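Local coordinates for protein acyl-coenzyme A oxidase acox-1.1 (Caenorhabditis elegans, PDB 5K3H) that catalyses the first, FAD-dependent desaturation step of peroxisomal beta-oxidation, converting saturated acyl-CoAs to 2-enoyl-CoAs with reduction of oxygen to hydrogen peroxide, at residues B[106-110]-B[419-423]; B[115-120]-B[145-149]; B[193-199]-B[222-228]; B[216-221]-B[260-266]. One frame throughout, in Å; residues are numbered along the deposited sequence.

Interaction 1: residues B[106-110]-B[419-423]; sequences LGIEG and YISEI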
loop_
_atom_site.group_PDB
_atom_site.type_symbol
_atom_site.label_atom_id
_atom_site.label_comp_id
_atom_site.label_asym_id
_atom_site.label_seq_id
_atom_site.Cartn_x
_atom_site.Cartn_y
_atom_site.Cartn_z
ATOM N N LEU B 106 4.109 -5.249 23.604
ATOM C CA LEU B 106 4.942 -5.757 22.520
ATOM C C LEU B 106 4.649 -5.103 21.172
ATOM O O LEU B 106 5.556 -5.010 20.338
ATOM C CB LEU B 106 4.799 -7.286 22.426
ATOM C CG LEU B 106 5.274 -8.105 23.665
ATOM C CD1 LEU B 106 4.940 -9.591 23.584
ATOM C CD2 LEU B 106 6.780 -7.921 23.952
ATOM N N GLY B 107 3.422 -4.604 20.953
ATOM C CA GLY B 107 3.107 -3.893 19.730
ATOM C C GLY B 107 2.763 -4.815 18.575
ATOM O O GLY B 107 2.382 -5.969 18.753
ATOM N N ILE B 108 2.867 -4.272 17.364
ATOM C CA ILE B 108 2.470 -5.005 16.158
ATOM C C ILE B 108 3.647 -5.501 15.314
ATOM O O ILE B 108 3.422 -6.310 14.394
ATOM C CB ILE B 108 1.502 -4.177 15.282
ATOM C CG1 ILE B 108 2.147 -2.872 14.787
ATOM C CG2 ILE B 108 0.215 -3.914 16.037
ATOM C CD1 ILE B 108 1.303 -2.131 13.757
ATOM N N GLU B 109 4.885 -5.055 15.582
ATOM C CA GLU B 109 6.001 -5.413 14.713
ATOM C C GLU B 109 6.573 -6.804 14.988
ATOM O O GLU B 109 7.470 -7.229 14.246
ATOM C CB GLU B 109 7.107 -4.363 14.809
ATOM C CG GLU B 109 6.621 -2.943 14.475
ATOM C CD GLU B 109 7.742 -1.923 14.278
ATOM O OE1 GLU B 109 8.843 -2.344 13.858
ATOM O OE2 GLU B 109 7.528 -0.712 14.533
ATOM N N GLY B 110 6.052 -7.531 15.975
ATOM C CA GLY B 110 6.463 -8.887 16.281
ATOM C C GLY B 110 7.165 -9.015 17.629
ATOM O O GLY B 110 7.457 -8.035 18.321
ATOM N N TYR B 419 2.861 6.464 11.831
ATOM C CA TYR B 419 2.959 5.031 12.110
ATOM C C TYR B 419 2.083 4.190 11.196
ATOM O O TYR B 419 2.147 2.961 11.292
ATOM C CB TYR B 419 2.635 4.680 13.571
ATOM C CG TYR B 419 3.304 3.402 14.033
ATOM C CD1 TYR B 419 4.698 3.250 13.955
ATOM C CD2 TYR B 419 2.563 2.345 14.544
ATOM C CE1 TYR B 419 5.325 2.099 14.363
ATOM C CE2 TYR B 419 3.191 1.178 14.965
ATOM C CZ TYR B 419 4.573 1.073 14.860
ATOM O OH TYR B 419 5.212 -0.076 15.263
ATOM N N ILE B 420 1.317 4.794 10.281
ATOM C CA ILE B 420 0.332 4.053 9.492
ATOM C C ILE B 420 0.994 3.137 8.473
ATOM O O ILE B 420 0.476 2.048 8.175
ATOM C CB ILE B 420 -0.632 5.040 8.811
ATOM C CG1 ILE B 420 -1.409 5.824 9.874
ATOM C CG2 ILE B 420 -1.599 4.289 7.935
ATOM C CD1 ILE B 420 -2.267 6.928 9.309
ATOM N N SER B 421 2.152 3.518 7.945
ATOM C CA SER B 421 2.807 2.648 6.976
ATOM C C SER B 421 3.188 1.302 7.576
ATOM O O SER B 421 3.132 0.281 6.881
ATOM C CB SER B 421 4.040 3.343 6.401
ATOM O OG SER B 421 5.040 3.515 7.387
ATOM N N GLU B 422 3.576 1.271 8.854
ATOM C CA GLU B 422 3.860 0.009 9.532
ATOM C C GLU B 422 2.568 -0.719 9.882
ATOM O O GLU B 422 2.492 -1.949 9.768
ATOM C CB GLU B 422 4.700 0.271 10.789
ATOM C CG GLU B 422 5.258 -0.981 11.493
ATOM C CD GLU B 422 6.336 -1.714 10.707
ATOM O OE1 GLU B 422 6.984 -1.098 9.829
ATOM O OE2 GLU B 422 6.511 -2.925 10.952
ATOM N N ILE B 423 1.532 0.023 10.295
ATOM C CA ILE B 423 0.223 -0.588 10.517
ATOM C C ILE B 423 -0.262 -1.272 9.243
ATOM O O ILE B 423 -0.743 -2.411 9.282
ATOM C CB ILE B 423 -0.786 0.474 11.015
ATOM C CG1 ILE B 423 -0.397 1.016 12.395
ATOM C CG2 ILE B 423 -2.204 -0.071 11.050
ATOM C CD1 ILE B 423 -1.056 2.358 12.733
HETATM O O HOH W 1 3.641 -1.296 17.398
HETATM O O HOH W 2 9.038 -3.939 11.477
#
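Ile108 lays the end of its side chain over the first turn of helix 420-428, with CD1 3.7 Å from Ile423 CA and 3.8 Å from Ile423 CG1. Its CG1 sits between the backbone N and the carbonyl carbon (chi1 62°), which carries CD1 across to the helix. The same methyl nears the Tyr419 ring obliquely, Ile108 CD1 standing 4.0 Å from Tyr419 CE2, while the two side chains run past each other in opposite directions. Beyond this apolar patch the Tyr419 hydroxyl donates to Glu109: OH to OE2 is 2.5 Å, a short bond made to the lone pair directed away from the other carboxylate oxygen. The carboxylate and ring planes are 33° apart, and OE2 lies at the ring edge. A water donating to Tyr419 OH accepts from Ile108 N, giving the hydroxyl a second partner. Glu109 OE1 lies 3.8 Å from Glu422 OE2, and one water donates to both. Lys71 forms a salt bridge with Glu109 OE1 and Tyr245 N bonds to Glu422 OE2, which probably moderates the repulsion. Tyr419, at the N-cap position, thus fastens the loop following helix 97-105 to the helix that leads toward Glu434, the predicted proton acceptor: a junction between the N-terminal and C-alpha1 helical regions of the acyl-CoA oxidase fold.

Interaction 2: residues B[115-120]-B[145-149]; sequences LHGVMF and IIGTY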
loop_
_atom_site.group_PDB
_atom_site.type_symbol
_atom_site.label_atom_id
_atom_site.label_comp_id
_atom_site.label_asym_id
_atom_site.label_seq_id
_atom_site.Cartn_x
_atom_site.Cartn_y
_atom_site.Cartn_z
ATOM N N LEU B 115 4.937 -16.643 17.254
ATOM C CA LEU B 115 4.384 -17.883 16.717
ATOM C C LEU B 115 4.200 -18.951 17.794
ATOM O O LEU B 115 3.366 -19.845 17.657
ATOM C CB LEU B 115 5.262 -18.419 15.584
ATOM C CG LEU B 115 4.912 -17.920 14.180
ATOM C CD1 LEU B 115 3.554 -18.446 13.745
ATOM C CD2 LEU B 115 4.944 -16.400 14.127
ATOM N N HIS B 116 4.983 -18.850 18.862
ATOM C CA HIS B 116 4.906 -19.801 19.971
ATOM C C HIS B 116 3.472 -19.987 20.457
ATOM O O HIS B 116 3.033 -21.116 20.734
ATOM C CB HIS B 116 5.809 -19.327 21.103
ATOM C CG HIS B 116 5.861 -20.270 22.252
ATOM N ND1 HIS B 116 6.733 -21.335 22.304
ATOM C CD2 HIS B 116 5.148 -20.304 23.403
ATOM C CE1 HIS B 116 6.550 -21.987 23.437
ATOM N NE2 HIS B 116 5.591 -21.384 24.119
ATOM N N GLY B 117 2.748 -18.883 20.637
ATOM C CA GLY B 117 1.361 -18.937 21.067
ATOM C C GLY B 117 0.334 -19.078 19.959
ATOM O O GLY B 117 -0.733 -19.665 20.165
ATOM N N VAL B 118 0.637 -18.522 18.782
ATOM C CA VAL B 118 -0.339 -18.485 17.695
ATOM C C VAL B 118 -0.477 -19.855 17.037
ATOM O O VAL B 118 -1.588 -20.298 16.730
ATOM C CB VAL B 118 0.049 -17.401 16.663
ATOM C CG1 VAL B 118 -0.823 -17.499 15.450
ATOM C CG2 VAL B 118 -0.074 -16.007 17.250
ATOM N N MET B 119 0.633 -20.551 16.822
ATOM C CA MET B 119 0.606 -21.810 16.089
ATOM C C MET B 119 1.188 -22.976 16.868
ATOM O O MET B 119 0.630 -24.070 16.825
ATOM C CB MET B 119 1.390 -21.682 14.763
ATOM C CG MET B 119 0.730 -20.838 13.675
ATOM S SD MET B 119 -0.917 -21.386 13.195
ATOM C CE MET B 119 -0.673 -23.141 12.981
ATOM N N PHE B 120 2.311 -22.787 17.559
ATOM C CA PHE B 120 2.990 -23.919 18.187
ATOM C C PHE B 120 2.083 -24.607 19.197
ATOM O O PHE B 120 1.746 -25.795 19.057
ATOM C CB PHE B 120 4.274 -23.428 18.862
ATOM C CG PHE B 120 5.133 -24.512 19.438
ATOM C CD1 PHE B 120 5.595 -25.547 18.646
ATOM C CD2 PHE B 120 5.556 -24.447 20.759
ATOM C CE1 PHE B 120 6.432 -26.535 19.177
ATOM C CE2 PHE B 120 6.396 -25.413 21.297
ATOM C CZ PHE B 120 6.835 -26.461 20.506
ATOM N N ILE B 145 10.608 -23.844 26.492
ATOM C CA ILE B 145 11.061 -23.979 25.119
ATOM C C ILE B 145 10.375 -22.907 24.286
ATOM O O ILE B 145 9.365 -22.317 24.686
ATOM C CB ILE B 145 10.763 -25.384 24.554
ATOM C CG1 ILE B 145 9.268 -25.698 24.658
ATOM C CG2 ILE B 145 11.596 -26.426 25.263
ATOM C CD1 ILE B 145 8.899 -27.037 24.026
ATOM N N ILE B 146 10.953 -22.637 23.122
ATOM C CA ILE B 146 10.376 -21.697 22.176
ATOM C C ILE B 146 10.132 -22.461 20.885
ATOM O O ILE B 146 11.064 -23.038 20.305
ATOM C CB ILE B 146 11.283 -20.479 21.956
ATOM C CG1 ILE B 146 11.511 -19.751 23.279
ATOM C CG2 ILE B 146 10.689 -19.537 20.926
ATOM C CD1 ILE B 146 12.465 -18.596 23.175
ATOM N N GLY B 147 8.879 -22.467 20.436
ATOM C CA GLY B 147 8.495 -23.247 19.287
ATOM C C GLY B 147 7.784 -22.395 18.254
ATOM O O GLY B 147 7.341 -21.276 18.517
ATOM N N THR B 148 7.702 -22.958 17.054
ATOM C CA THR B 148 6.953 -22.381 15.954
ATOM C C THR B 148 6.354 -23.540 15.165
ATOM O O THR B 148 6.492 -24.710 15.537
ATOM C CB THR B 148 7.861 -21.462 15.113
ATOM O OG1 THR B 148 7.115 -20.859 14.045
ATOM C CG2 THR B 148 9.039 -22.248 14.538
ATOM N N TYR B 149 5.678 -23.210 14.071
ATOM C CA TYR B 149 5.026 -24.190 13.216
ATOM C C TYR B 149 5.628 -24.035 11.825
ATOM O O TYR B 149 5.619 -22.939 11.259
ATOM C CB TYR B 149 3.515 -23.954 13.220
ATOM C CG TYR B 149 2.702 -25.010 12.524
ATOM C CD1 TYR B 149 2.294 -26.135 13.207
ATOM C CD2 TYR B 149 2.321 -24.879 11.201
ATOM C CE1 TYR B 149 1.541 -27.115 12.598
ATOM C CE2 TYR B 149 1.561 -25.871 10.577
ATOM C CZ TYR B 149 1.180 -26.981 11.292
ATOM O OH TYR B 149 0.435 -27.976 10.711
HETATM O O HOH W 3 7.606 -18.529 18.555
#
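The His116 and Phe120 rings meet the backbone of Gly147 in two different ways, one by its edge and one by its face. His116 turns the edge of its imidazole to the peptide, so that Gly147 N lies in the ring plane and donates to ND1 over 3.1 Å, nearly straight at 161°. NE2 of the same ring bonds to Ala140 O, which is consistent with a proton on NE2 and fixes the ring's rotation from both sides. Phe120 instead presents its face: Gly147 CA sits 3.4 Å from the centroid of the Phe120 ring and 8° off its normal, a CH-pi contact over the ring centre. Any CB on Gly147 would collide with Phe120 CE2, so the close fit calls for glycine. The Ile145 side chain crosses that of Phe120 at about a right angle, its CD1 at the ring edge, 4.0 Å from Phe120 CE2. Met119, bent at chi2 and chi3, curls CE over one face of Tyr149, 4.0 Å from the ring centroid, while Met119 CB touches Tyr149 CB at 3.5 Å. Water bridges Gly147 O and, weakly, His116 N. The axes of helix 115-120 and strand 147-149 approach to 6.5 Å at 43°. Behind the helix-strand pair, Phe120 and Tyr149, an FAD-binding residue, rest on Val201 of strand 199-208, which runs parallel to strand 147-150, and Phe120 also reaches Ala140 of helix 130-141.

Interaction 3: residues B[193-199]-B[222-228]; sequences LGKSSNY and LRDEKTH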
loop_
_atom_site.group_PDB
_atom_site.type_symbol
_atom_site.label_atom_id
_atom_site.label_comp_id
_atom_site.label_asym_id
_atom_site.label_seq_id
_atom_site.Cartn_x
_atom_site.Cartn_y
_atom_site.Cartn_z
ATOM N N LEU B 193 11.281 -18.850 13.449
ATOM C CA LEU B 193 11.995 -20.085 13.165
ATOM C C LEU B 193 13.487 -19.858 12.959
ATOM O O LEU B 193 14.288 -20.774 13.188
ATOM C CB LEU B 193 11.409 -20.755 11.917
ATOM C CG LEU B 193 12.145 -21.996 11.384
ATOM C CD1 LEU B 193 12.193 -23.110 12.432
ATOM C CD2 LEU B 193 11.533 -22.520 10.076
ATOM N N GLY B 194 13.878 -18.668 12.511
ATOM C CA GLY B 194 15.242 -18.485 12.047
ATOM C C GLY B 194 16.254 -18.452 13.172
ATOM O O GLY B 194 17.355 -19.000 13.043
ATOM N N LYS B 195 15.906 -17.790 14.280
ATOM C CA LYS B 195 16.863 -17.507 15.344
ATOM C C LYS B 195 16.362 -17.815 16.755
ATOM O O LYS B 195 17.162 -18.196 17.616
ATOM C CB LYS B 195 17.270 -16.035 15.265
ATOM C CG LYS B 195 18.062 -15.705 14.031
ATOM C CD LYS B 195 19.352 -16.524 14.047
ATOM C CE LYS B 195 20.088 -16.474 12.730
ATOM N NZ LYS B 195 21.395 -17.203 12.774
ATOM N N SER B 196 15.051 -17.691 16.994
ATOM C CA SER B 196 14.479 -17.727 18.341
ATOM C C SER B 196 14.092 -19.131 18.782
ATOM O O SER B 196 14.337 -19.509 19.935
ATOM C CB SER B 196 13.226 -16.841 18.427
ATOM O OG SER B 196 13.500 -15.484 18.118
ATOM N N SER B 197 13.454 -19.899 17.904
ATOM C CA SER B 197 12.894 -21.178 18.307
ATOM C C SER B 197 13.976 -22.239 18.470
ATOM O O SER B 197 14.951 -22.282 17.714
ATOM C CB SER B 197 11.854 -21.637 17.283
ATOM O OG SER B 197 10.735 -20.773 17.292
ATOM N N ASN B 198 13.805 -23.098 19.470
ATOM C CA ASN B 198 14.613 -24.302 19.553
ATOM C C ASN B 198 13.831 -25.568 19.244
ATOM O O ASN B 198 14.443 -26.626 19.080
ATOM C CB ASN B 198 15.310 -24.419 20.925
ATOM C CG ASN B 198 14.407 -24.088 22.106
ATOM O OD1 ASN B 198 13.179 -24.164 22.043
ATOM N ND2 ASN B 198 15.032 -23.697 23.199
ATOM N N TYR B 199 12.513 -25.479 19.128
ATOM C CA TYR B 199 11.669 -26.576 18.672
ATOM C C TYR B 199 10.769 -26.084 17.543
ATOM O O TYR B 199 10.567 -24.879 17.370
ATOM C CB TYR B 199 10.828 -27.145 19.831
ATOM C CG TYR B 199 11.632 -28.022 20.773
ATOM C CD1 TYR B 199 12.574 -27.463 21.652
ATOM C CD2 TYR B 199 11.419 -29.399 20.825
ATOM C CE1 TYR B 199 13.323 -28.254 22.511
ATOM C CE2 TYR B 199 12.152 -30.193 21.683
ATOM C CZ TYR B 199 13.103 -29.617 22.529
ATOM O OH TYR B 199 13.828 -30.411 23.397
ATOM N N LEU B 222 15.394 -28.467 17.192
ATOM C CA LEU B 222 16.172 -27.718 16.216
ATOM C C LEU B 222 17.532 -27.289 16.726
ATOM O O LEU B 222 18.497 -27.303 15.965
ATOM C CB LEU B 222 15.409 -26.457 15.785
ATOM C CG LEU B 222 13.970 -26.649 15.345
ATOM C CD1 LEU B 222 13.326 -25.275 15.138
ATOM C CD2 LEU B 222 13.946 -27.516 14.099
ATOM N N ARG B 223 17.609 -26.853 17.978
ATOM C CA ARG B 223 18.825 -26.338 18.585
ATOM C C ARG B 223 19.006 -26.962 19.960
ATOM O O ARG B 223 18.038 -27.355 20.619
ATOM C CB ARG B 223 18.793 -24.809 18.721
ATOM C CG ARG B 223 18.764 -24.062 17.402
ATOM C CD ARG B 223 18.419 -22.592 17.621
ATOM N NE ARG B 223 18.420 -21.819 16.380
ATOM C CZ ARG B 223 19.461 -21.138 15.909
ATOM N NH1 ARG B 223 20.605 -21.116 16.588
ATOM N NH2 ARG B 223 19.353 -20.469 14.764
ATOM N N ASP B 224 20.265 -27.085 20.365
ATOM C CA ASP B 224 20.590 -27.596 21.689
ATOM C C ASP B 224 20.012 -26.698 22.775
ATOM O O ASP B 224 20.142 -25.474 22.715
ATOM C CB ASP B 224 22.097 -27.705 21.838
ATOM C CG ASP B 224 22.500 -28.240 23.187
ATOM O OD1 ASP B 224 22.902 -27.428 24.065
ATOM O OD2 ASP B 224 22.397 -29.475 23.360
ATOM N N GLU B 225 19.377 -27.314 23.779
ATOM C CA GLU B 225 18.692 -26.540 24.810
ATOM C C GLU B 225 19.647 -25.734 25.684
ATOM O O GLU B 225 19.228 -24.730 26.265
ATOM C CB GLU B 225 17.835 -27.451 25.699
ATOM C CG GLU B 225 16.703 -28.171 24.977
ATOM C CD GLU B 225 15.558 -28.583 25.902
ATOM O OE1 GLU B 225 15.501 -28.088 27.039
ATOM O OE2 GLU B 225 14.700 -29.399 25.498
ATOM N N LYS B 226 20.911 -26.133 25.805
ATOM C CA LYS B 226 21.829 -25.402 26.679
ATOM C C LYS B 226 22.669 -24.361 25.944
ATOM O O LYS B 226 22.885 -23.264 26.469
ATOM C CB LYS B 226 22.755 -26.377 27.417
ATOM C CG LYS B 226 23.836 -25.702 28.273
ATOM C CD LYS B 226 23.231 -24.696 29.266
ATOM C CE LYS B 226 24.272 -24.191 30.262
ATOM N NZ LYS B 226 23.851 -22.915 30.907
ATOM N N THR B 227 23.146 -24.677 24.739
ATOM C CA THR B 227 23.982 -23.763 23.981
ATOM C C THR B 227 23.219 -23.011 22.890
ATOM O O THR B 227 23.705 -21.968 22.430
ATOM C CB THR B 227 25.161 -24.544 23.375
ATOM O OG1 THR B 227 26.097 -23.638 22.788
ATOM C CG2 THR B 227 24.686 -25.533 22.322
ATOM N N HIS B 228 22.034 -23.504 22.485
ATOM C CA HIS B 228 21.217 -22.912 21.413
ATOM C C HIS B 228 21.920 -22.970 20.051
ATOM O O HIS B 228 21.673 -22.139 19.166
ATOM C CB HIS B 228 20.803 -21.474 21.757
ATOM C CG HIS B 228 19.484 -21.072 21.172
ATOM N ND1 HIS B 228 19.356 -20.082 20.216
ATOM C CD2 HIS B 228 18.234 -21.535 21.402
ATOM C CE1 HIS B 228 18.083 -19.953 19.885
ATOM N NE2 HIS B 228 17.381 -20.823 20.590
HETATM O O HOH W 4 15.652 -20.732 15.277
HETATM O O HOH W 5 21.402 -19.742 12.599
#
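The His228 ring meets Lys195 at its edge, CE1 lying 3.0 Å from Lys195 O in the ring plane, while Arg223 CD covers one face, 3.5 Å above the plane. The Arg223 guanidinium is bordered too: Lys195 O stands over one face, Gly194 O accepts from NH2 at 3.0 Å near one edge, and His228 O accepts from NH1 at 3.0 Å in the group's plane. An extended chain from CG to NE delivers the guanidinium there, and a water joins Arg223 NE to the carbonyls of Leu193 and Ser197. With an alanine here, the carbonyls of Gly194 and His228 would probably lose the donor group they share and the His228 ring the cover of the Arg223 CD methylene. Tyr199 OH donates to Glu225 OE2 over a very short 2.5 Å; OE2 sits at the ring edge, but ring and carboxylate planes are 77° apart. Arg139 forms a salt bridge with Glu225 OE1. Asp224 OD1 accepts from Lys226 N, forming an Asx turn, and from Thr227 N. Lys195 NZ bonds to Thr652 O of the second subunit, placing these loops of the acyl-CoA oxidase beta domain at the dimer interface, beside FAD-binding Ala150 and Gly191.

Interaction 4: residues B[216-221]-B[260-266]; sequences HTFMVP and IPRTNLL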
loop_
_atom_site.group_PDB
_atom_site.type_symbol
_atom_site.label_atom_id
_atom_site.label_comp_id
_atom_site.label_asym_id
_atom_site.label_seq_id
_atom_site.Cartn_x
_atom_site.Cartn_y
_atom_site.Cartn_z
ATOM N N HIS B 216 1.947 -35.099 7.480
ATOM C CA HIS B 216 1.770 -35.331 8.905
ATOM C C HIS B 216 2.684 -34.382 9.674
ATOM O O HIS B 216 3.601 -33.779 9.106
ATOM C CB HIS B 216 2.084 -36.783 9.267
ATOM C CG HIS B 216 1.072 -37.762 8.770
ATOM N ND1 HIS B 216 0.931 -38.075 7.437
ATOM C CD2 HIS B 216 0.152 -38.504 9.431
ATOM C CE1 HIS B 216 -0.027 -38.979 7.297
ATOM N NE2 HIS B 216 -0.519 -39.253 8.491
ATOM N N THR B 217 2.448 -34.241 10.976
ATOM C CA THR B 217 3.213 -33.289 11.774
ATOM C C THR B 217 4.051 -33.983 12.849
ATOM O O THR B 217 3.629 -34.979 13.462
ATOM C CB THR B 217 2.287 -32.206 12.391
ATOM O OG1 THR B 217 1.320 -32.809 13.256
ATOM C CG2 THR B 217 1.567 -31.431 11.299
ATOM N N PHE B 218 5.236 -33.422 13.082
ATOM C CA PHE B 218 6.243 -34.044 13.929
ATOM C C PHE B 218 6.824 -32.998 14.863
ATOM O O PHE B 218 7.110 -31.866 14.451
ATOM C CB PHE B 218 7.394 -34.680 13.114
ATOM C CG PHE B 218 6.938 -35.689 12.087
ATOM C CD1 PHE B 218 6.915 -37.043 12.388
ATOM C CD2 PHE B 218 6.450 -35.278 10.856
ATOM C CE1 PHE B 218 6.475 -37.967 11.471
ATOM C CE2 PHE B 218 6.021 -36.211 9.922
ATOM C CZ PHE B 218 6.029 -37.547 10.237
ATOM N N MET B 219 7.035 -33.390 16.115
ATOM C CA MET B 219 7.798 -32.551 17.025
ATOM C C MET B 219 9.267 -32.715 16.675
ATOM O O MET B 219 9.752 -33.840 16.561
ATOM C CB MET B 219 7.523 -32.938 18.481
ATOM C CG MET B 219 8.319 -32.131 19.493
ATOM S SD MET B 219 7.980 -30.348 19.398
ATOM C CE MET B 219 6.389 -30.321 20.188
ATOM N N VAL B 220 9.963 -31.599 16.439
ATOM C CA VAL B 220 11.336 -31.620 15.956
ATOM C C VAL B 220 12.212 -30.701 16.799
ATOM O O VAL B 220 11.964 -29.493 16.854
ATOM C CB VAL B 220 11.440 -31.225 14.472
ATOM C CG1 VAL B 220 12.885 -31.340 13.993
ATOM C CG2 VAL B 220 10.536 -32.086 13.623
ATOM N N PRO B 221 13.218 -31.223 17.512
ATOM C CA PRO B 221 14.219 -30.340 18.124
ATOM C C PRO B 221 15.133 -29.764 17.068
ATOM O O PRO B 221 15.609 -30.478 16.178
ATOM C CB PRO B 221 14.988 -31.254 19.082
ATOM C CG PRO B 221 14.732 -32.623 18.617
ATOM C CD PRO B 221 13.426 -32.641 17.867
ATOM N N ILE B 260 14.535 -38.554 14.299
ATOM C CA ILE B 260 13.743 -38.314 15.506
ATOM C C ILE B 260 13.002 -39.607 15.859
ATOM O O ILE B 260 12.747 -40.445 14.966
ATOM C CB ILE B 260 12.781 -37.118 15.332
ATOM C CG1 ILE B 260 11.747 -37.376 14.235
ATOM C CG2 ILE B 260 13.545 -35.839 15.024
ATOM C CD1 ILE B 260 10.762 -36.236 14.051
ATOM N N PRO B 261 12.669 -39.829 17.137
ATOM C CA PRO B 261 11.970 -41.065 17.525
ATOM C C PRO B 261 10.618 -41.212 16.840
ATOM O O PRO B 261 9.999 -40.241 16.406
ATOM C CB PRO B 261 11.801 -40.919 19.043
ATOM C CG PRO B 261 12.865 -39.941 19.461
ATOM C CD PRO B 261 13.107 -39.037 18.302
ATOM N N ARG B 262 10.153 -42.460 16.766
ATOM C CA ARG B 262 8.829 -42.730 16.224
ATOM C C ARG B 262 7.757 -41.888 16.903
ATOM O O ARG B 262 6.835 -41.387 16.244
ATOM C CB ARG B 262 8.473 -44.213 16.380
ATOM C CG ARG B 262 7.193 -44.591 15.643
ATOM C CD ARG B 262 6.680 -45.970 15.934
ATOM N NE ARG B 262 5.839 -46.040 17.128
ATOM C CZ ARG B 262 6.263 -46.417 18.330
ATOM N NH1 ARG B 262 7.533 -46.774 18.505
ATOM N NH2 ARG B 262 5.412 -46.459 19.349
ATOM N N THR B 263 7.857 -41.723 18.224
ATOM C CA THR B 263 6.812 -41.057 18.995
ATOM C C THR B 263 6.859 -39.534 18.894
ATOM O O THR B 263 6.030 -38.871 19.531
ATOM C CB THR B 263 6.901 -41.476 20.465
ATOM O OG1 THR B 263 8.244 -41.274 20.928
ATOM C CG2 THR B 263 6.512 -42.943 20.640
ATOM N N ASN B 264 7.781 -38.961 18.101
ATOM C CA ASN B 264 7.705 -37.539 17.764
ATOM C C ASN B 264 6.688 -37.245 16.671
ATOM O O ASN B 264 6.401 -36.070 16.439
ATOM C CB ASN B 264 9.062 -36.976 17.339
ATOM C CG ASN B 264 9.974 -36.680 18.514
ATOM O OD1 ASN B 264 10.013 -37.421 19.486
ATOM N ND2 ASN B 264 10.712 -35.582 18.426
ATOM N N LEU B 265 6.175 -38.266 15.980
ATOM C CA LEU B 265 4.971 -38.108 15.179
ATOM C C LEU B 265 3.807 -37.773 16.103
ATOM O O LEU B 265 3.536 -38.516 17.050
ATOM C CB LEU B 265 4.672 -39.394 14.400
ATOM C CG LEU B 265 3.281 -39.519 13.745
ATOM C CD1 LEU B 265 3.146 -38.603 12.531
ATOM C CD2 LEU B 265 2.927 -40.950 13.364
ATOM N N LEU B 266 3.140 -36.639 15.854
ATOM C CA LEU B 266 2.005 -36.227 16.679
ATOM C C LEU B 266 0.828 -37.157 16.395
ATOM O O LEU B 266 0.347 -37.232 15.256
ATOM C CB LEU B 266 1.639 -34.771 16.387
ATOM C CG LEU B 266 2.764 -33.740 16.620
ATOM C CD1 LEU B 266 2.249 -32.312 16.563
ATOM C CD2 LEU B 266 3.506 -34.006 17.936
HETATM O O HOH W 6 0.092 -36.158 12.412
#
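Phe218 and Leu265 form the tight part of this contact, their backbones bridged with CA atoms 4.4 Å apart. Phe218 CE1 lies 3.6 Å from Leu265 CD1, the two side chains crossing at an oblique angle, while Ile260 CD1 comes to 3.8 Å from Phe218 CB. The isoleucine reaches this far because CG1 lies between its backbone N and carbonyl carbon (chi1 63°) and the chain then runs straight out. Met219 N donates to Asn264 O at 2.8 Å, and Leu266 N to Thr217 O at 3.0 Å; with Phe218 and Leu265 between them, these bonds identify a single non-hydrogen-bonded antiparallel pair. It brings the loop after strand 258-261 against strand 211-221 in the mixed sheet of the beta domain, as in the acyl-CoA dehydrogenase superfamily. Asn264 adds a side-chain bond: ND2 donates to Met219 O at 2.7 Å, from 48° above the carbonyl plane. A leucine in its place would probably leave Met219 O without that amide donor and the 3-10 segment 262-264 less firmly held to the strand. Toward the looser side, a water supplements the direct bond, donating to Leu266 O and accepting only weakly, at 3.4 Å, from Thr217 N. There the Leu266 side chain crosses that of Thr217 at about a right angle, with CD1 near OG1, while Thr217 OG1 bonds to Gln127 on helix 114-127.

From the N terminus, interaction 1 opens first, at the loop behind helix 97-105, and closes last, more than 300 residues on, at helix 420-428; the other three contacts all fall within that span. Interaction 2 closes a short, mainly helical loop between helix 114-127 and strand 147-150, before interaction 3 begins. Interactions 3 and 4 cross: their segments alternate as 193-199, 216-221, 222-228, 260-266. Ile146 O lies 2.9 Å from Asn198 N, probably hydrogen-bonded, linking interactions 2 and 3; Phe120 CZ packs 3.9 Å from Met219 CE between interactions 2 and 4. Interaction 2 ties helix 114-127 to the sheet; 3 and 4 tie its strands and loops together, while interaction 1 joins separate helical regions.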